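Local coordinates for aerobactin synthase IucA (Klebsiella pneumoniae subsp. pneumoniae, PDB 5JM8), which probably uses ATP to couple citrate to an acetylated hydroxylysine, a step in assembling the virulence-associated siderophore aerobactin, at residues 385-389 with 436-440; 401-405 with 490-494. All coordinates share one frame; numbering follows the deposited sequence.

Contact 1: residues 385-389 with 436-440; sequences RLSDR and LGDLP
R385 grips D438 side-on: NE and NH2 both converge on the single oxygen OD1, each at 3.0 Å. The side chains cross at about a right angle, with the guanidinium and carboxylate planes 51° apart. NE meets OD1 from above the carboxylate plane, whereas NH2 comes nearly along the C-O bond, both from the same face. A bend at chi3 (-59°) folds the arginine's end back to present this edge. OD1 also accepts a hydrogen bond from Q360, so three donors hold one buried oxygen, which probably helps keep D438 ionised. OD2 lies 3.4 Å from R385 CB and takes a bond from a water, which accepts in turn from R389 NE in the plane of that guanidinium.

R389, one turn further along, reaches backbone instead. Its NH2 donates to G437 O at 2.6 Å, striking a lone pair in the carbonyl plane. L386, next to R385 in sequence, supplies the apolar contact, its CD2 4.0 Å from L439 CD1. Its other methyl, CD1, rests 3.7 Å from the carbonyl oxygen G437 O.

G437 and D438 both have left-handed backbone angles, close to a type I' turn. They form the turn joining antiparallel strands 431-435 and 440-445, which is thus clasped by helix 378-390, while T321 of the second subunit packs on L439.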
# COMPACT_ATOMS: atom_id res chain seq x y z
N ARG A 385 -10.67 -12.96 -17.55
CA ARG A 385 -10.82 -11.68 -16.88
C ARG A 385 -10.85 -10.55 -17.91
O ARG A 385 -11.58 -9.57 -17.74
CB ARG A 385 -9.69 -11.44 -15.89
CG ARG A 385 -9.83 -12.20 -14.59
CD ARG A 385 -8.85 -11.70 -13.56
NE ARG A 385 -7.47 -11.83 -14.01
CZ ARG A 385 -6.72 -12.91 -13.82
NH1 ARG A 385 -7.21 -13.96 -13.18
NH2 ARG A 385 -5.47 -12.93 -14.26
N LEU A 386 -10.06 -10.70 -18.96
CA LEU A 386 -10.04 -9.73 -20.05
C LEU A 386 -11.42 -9.66 -20.70
O LEU A 386 -11.94 -8.58 -20.96
CB LEU A 386 -8.97 -10.11 -21.07
CG LEU A 386 -8.87 -9.25 -22.33
CD1 LEU A 386 -8.60 -7.80 -21.98
CD2 LEU A 386 -7.79 -9.81 -23.26
N SER A 387 -12.00 -10.83 -20.95
CA SER A 387 -13.32 -10.93 -21.57
C SER A 387 -14.38 -10.22 -20.73
O SER A 387 -15.11 -9.38 -21.23
CB SER A 387 -13.70 -12.40 -21.77
OG SER A 387 -15.02 -12.53 -22.26
N ASP A 388 -14.44 -10.57 -19.44
CA ASP A 388 -15.45 -10.02 -18.54
C ASP A 388 -15.34 -8.51 -18.38
O ASP A 388 -16.35 -7.81 -18.30
CB ASP A 388 -15.35 -10.68 -17.17
CG ASP A 388 -15.76 -12.14 -17.18
OD1 ASP A 388 -16.58 -12.53 -18.04
OD2 ASP A 388 -15.26 -12.90 -16.33
N ARG A 389 -14.11 -8.01 -18.33
CA ARG A 389 -13.88 -6.58 -18.16
C ARG A 389 -14.34 -5.81 -19.39
O ARG A 389 -15.11 -4.85 -19.28
CB ARG A 389 -12.40 -6.31 -17.89
CG ARG A 389 -12.07 -4.84 -17.67
CD ARG A 389 -10.64 -4.64 -17.16
NE ARG A 389 -9.64 -5.13 -18.11
CZ ARG A 389 -9.14 -4.41 -19.11
NH1 ARG A 389 -9.54 -3.16 -19.31
NH2 ARG A 389 -8.23 -4.94 -19.91
N LEU A 436 -1.42 -5.27 -18.72
CA LEU A 436 -2.17 -4.22 -18.04
C LEU A 436 -3.65 -4.50 -18.27
O LEU A 436 -4.16 -4.29 -19.37
CB LEU A 436 -1.78 -2.83 -18.56
CG LEU A 436 -2.55 -1.64 -17.99
CD1 LEU A 436 -2.41 -1.55 -16.48
CD2 LEU A 436 -2.09 -0.34 -18.64
N GLY A 437 -4.33 -4.97 -17.24
CA GLY A 437 -5.70 -5.42 -17.37
C GLY A 437 -5.79 -6.70 -18.19
O GLY A 437 -6.70 -6.85 -19.00
N ASP A 438 -4.84 -7.60 -17.96
CA ASP A 438 -4.82 -8.93 -18.57
C ASP A 438 -4.58 -8.91 -20.09
O ASP A 438 -4.86 -9.89 -20.77
CB ASP A 438 -6.13 -9.66 -18.27
CG ASP A 438 -6.40 -9.76 -16.78
OD1 ASP A 438 -5.72 -10.55 -16.10
OD2 ASP A 438 -7.30 -9.04 -16.28
N LEU A 439 -4.04 -7.80 -20.60
CA LEU A 439 -3.69 -7.68 -22.01
C LEU A 439 -2.20 -7.36 -22.15
O LEU A 439 -1.70 -6.49 -21.46
CB LEU A 439 -4.52 -6.58 -22.69
CG LEU A 439 -4.29 -6.40 -24.19
CD1 LEU A 439 -4.95 -7.52 -24.98
CD2 LEU A 439 -4.79 -5.04 -24.66
N PRO A 440 -1.50 -8.07 -23.05
CA PRO A 440 -0.08 -7.73 -23.24
C PRO A 440 0.11 -6.30 -23.76
O PRO A 440 -0.45 -5.96 -24.80
CB PRO A 440 0.40 -8.75 -24.27
CG PRO A 440 -0.58 -9.86 -24.21
CD PRO A 440 -1.89 -9.23 -23.87
O HOH W 1 -9.40 -7.84 -16.89

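Contact 2: residues 401-405 with 490-494; sequences WVDAY and STFAV
Y405 spans the gap between two nearly antiparallel helices and can be followed outward toward T491 and V494. Its CB already points at segment 490-494, and with CG anti to the backbone N (chi1 168°) the ring extends straight across. On one flank CE1 lies 4.3 Å from V494 CG2, a methyl that sits over one face of the ring, offset toward the rim. On the other flank CE2 meets T491 through both branches, OG1 at 3.6 Å and CG2 at 3.8 Å; OG1 lies in the ring plane, at the edge. CZ remains close to the same oxygen, and at the tip OH gives T491 OG1 a weak hydrogen bond of 3.4 Å, with S490 CB also alongside.

V494 answers with its second methyl. CG1 comes obliquely against W401, 3.5 Å from CZ3, the two side chains crossing at about a right angle, and V402 CG2 adds a looser touch to the same methyl. One valine is therefore shared by three side chains of helix 394-420, while the short segment axes stay 11.5 Å apart, 169° between their directions. L364, T368 and L379 also pack on V494.

T491 OG1 is also hydrogen-bonded to L486 O, and S490 OG to Y485 O, so both hydroxyls have their firmer partners within their own helix. The chemistry implies a buried interface held mainly by methyl and aromatic contacts, with the phenol's weak bond giving one polar link across it.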
# COMPACT_ATOMS: atom_id res chain seq x y z
N TRP A 401 -5.78 -11.26 -27.11
CA TRP A 401 -4.59 -11.57 -26.33
C TRP A 401 -3.47 -12.08 -27.25
O TRP A 401 -2.32 -11.67 -27.12
CB TRP A 401 -4.90 -12.59 -25.24
CG TRP A 401 -3.87 -12.65 -24.14
CD1 TRP A 401 -3.97 -12.09 -22.90
CD2 TRP A 401 -2.59 -13.28 -24.20
NE1 TRP A 401 -2.83 -12.35 -22.18
CE2 TRP A 401 -1.97 -13.07 -22.95
CE3 TRP A 401 -1.91 -14.01 -25.18
CZ2 TRP A 401 -0.70 -13.56 -22.66
CZ3 TRP A 401 -0.65 -14.49 -24.89
CH2 TRP A 401 -0.05 -14.27 -23.64
N VAL A 402 -3.83 -12.96 -28.18
CA VAL A 402 -2.86 -13.52 -29.12
C VAL A 402 -2.31 -12.48 -30.09
O VAL A 402 -1.12 -12.48 -30.40
CB VAL A 402 -3.47 -14.68 -29.94
CG1 VAL A 402 -2.54 -15.09 -31.08
CG2 VAL A 402 -3.75 -15.87 -29.04
N ASP A 403 -3.18 -11.60 -30.58
CA ASP A 403 -2.75 -10.54 -31.48
C ASP A 403 -1.78 -9.58 -30.79
O ASP A 403 -0.77 -9.19 -31.37
CB ASP A 403 -3.95 -9.76 -32.01
CG ASP A 403 -4.86 -10.61 -32.87
OD1 ASP A 403 -4.42 -11.70 -33.31
OD2 ASP A 403 -6.01 -10.18 -33.12
N ALA A 404 -2.10 -9.21 -29.56
CA ALA A 404 -1.25 -8.31 -28.78
C ALA A 404 0.08 -8.98 -28.43
O ALA A 404 1.10 -8.31 -28.31
CB ALA A 404 -1.96 -7.87 -27.53
N TYR A 405 0.05 -10.29 -28.26
CA TYR A 405 1.26 -11.06 -27.98
C TYR A 405 2.22 -10.97 -29.16
O TYR A 405 3.43 -10.82 -28.98
CB TYR A 405 0.91 -12.52 -27.68
CG TYR A 405 2.11 -13.45 -27.66
CD1 TYR A 405 2.85 -13.63 -26.50
CD2 TYR A 405 2.47 -14.16 -28.79
CE1 TYR A 405 3.94 -14.49 -26.48
CE2 TYR A 405 3.56 -15.02 -28.78
CZ TYR A 405 4.29 -15.18 -27.62
OH TYR A 405 5.37 -16.03 -27.60
N SER A 490 7.26 -21.49 -27.20
CA SER A 490 6.78 -20.17 -26.78
C SER A 490 5.38 -19.89 -27.31
O SER A 490 4.39 -20.00 -26.59
CB SER A 490 7.73 -19.07 -27.25
OG SER A 490 8.66 -18.74 -26.25
N THR A 491 5.31 -19.53 -28.59
CA THR A 491 4.07 -19.09 -29.20
C THR A 491 3.04 -20.21 -29.24
O THR A 491 1.87 -19.99 -28.95
CB THR A 491 4.33 -18.56 -30.62
OG1 THR A 491 5.36 -17.58 -30.58
CG2 THR A 491 3.06 -17.96 -31.21
N PHE A 492 3.48 -21.41 -29.60
CA PHE A 492 2.55 -22.52 -29.74
C PHE A 492 2.05 -23.00 -28.38
O PHE A 492 1.01 -23.66 -28.30
CB PHE A 492 3.20 -23.68 -30.51
CG PHE A 492 3.49 -23.37 -31.96
CD1 PHE A 492 2.91 -22.28 -32.59
CD2 PHE A 492 4.35 -24.17 -32.70
CE1 PHE A 492 3.18 -22.00 -33.92
CE2 PHE A 492 4.62 -23.89 -34.02
CZ PHE A 492 4.04 -22.80 -34.64
N ALA A 493 2.77 -22.67 -27.31
CA ALA A 493 2.30 -22.98 -25.97
C ALA A 493 1.13 -22.08 -25.62
O ALA A 493 0.21 -22.47 -24.90
CB ALA A 493 3.41 -22.81 -24.95
N VAL A 494 1.16 -20.86 -26.16
CA VAL A 494 0.06 -19.91 -25.98
C VAL A 494 -1.18 -20.41 -26.73
O VAL A 494 -2.26 -20.49 -26.15
CB VAL A 494 0.45 -18.50 -26.47
CG1 VAL A 494 -0.75 -17.56 -26.47
CG2 VAL A 494 1.57 -17.93 -25.62

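How the contacts relate
Contacts 1 and 2 adjoin, their centres 14 Å apart, and helix 394-420 joins them: W401 meets V494 with its six-membered ring, while its CD1 lies 3.2 Å from D438 O in the turn. A404 adds to the seam, its CB 3.9 Å from L439 CD1. Helices 378-390 and 394-420 are consecutive, and the segments alternate along the chain, so each contact closes a loop that overlaps the other. Their relation to the nucleotide differs. Contact 2 is nearer, the S490 side chain about 7 Å from ATP and about 10 Å from magnesium. Contact 1 holds the hairpin's turn, whereas the magnesium-site residues Q429, N430 and D447 flank its opposite end.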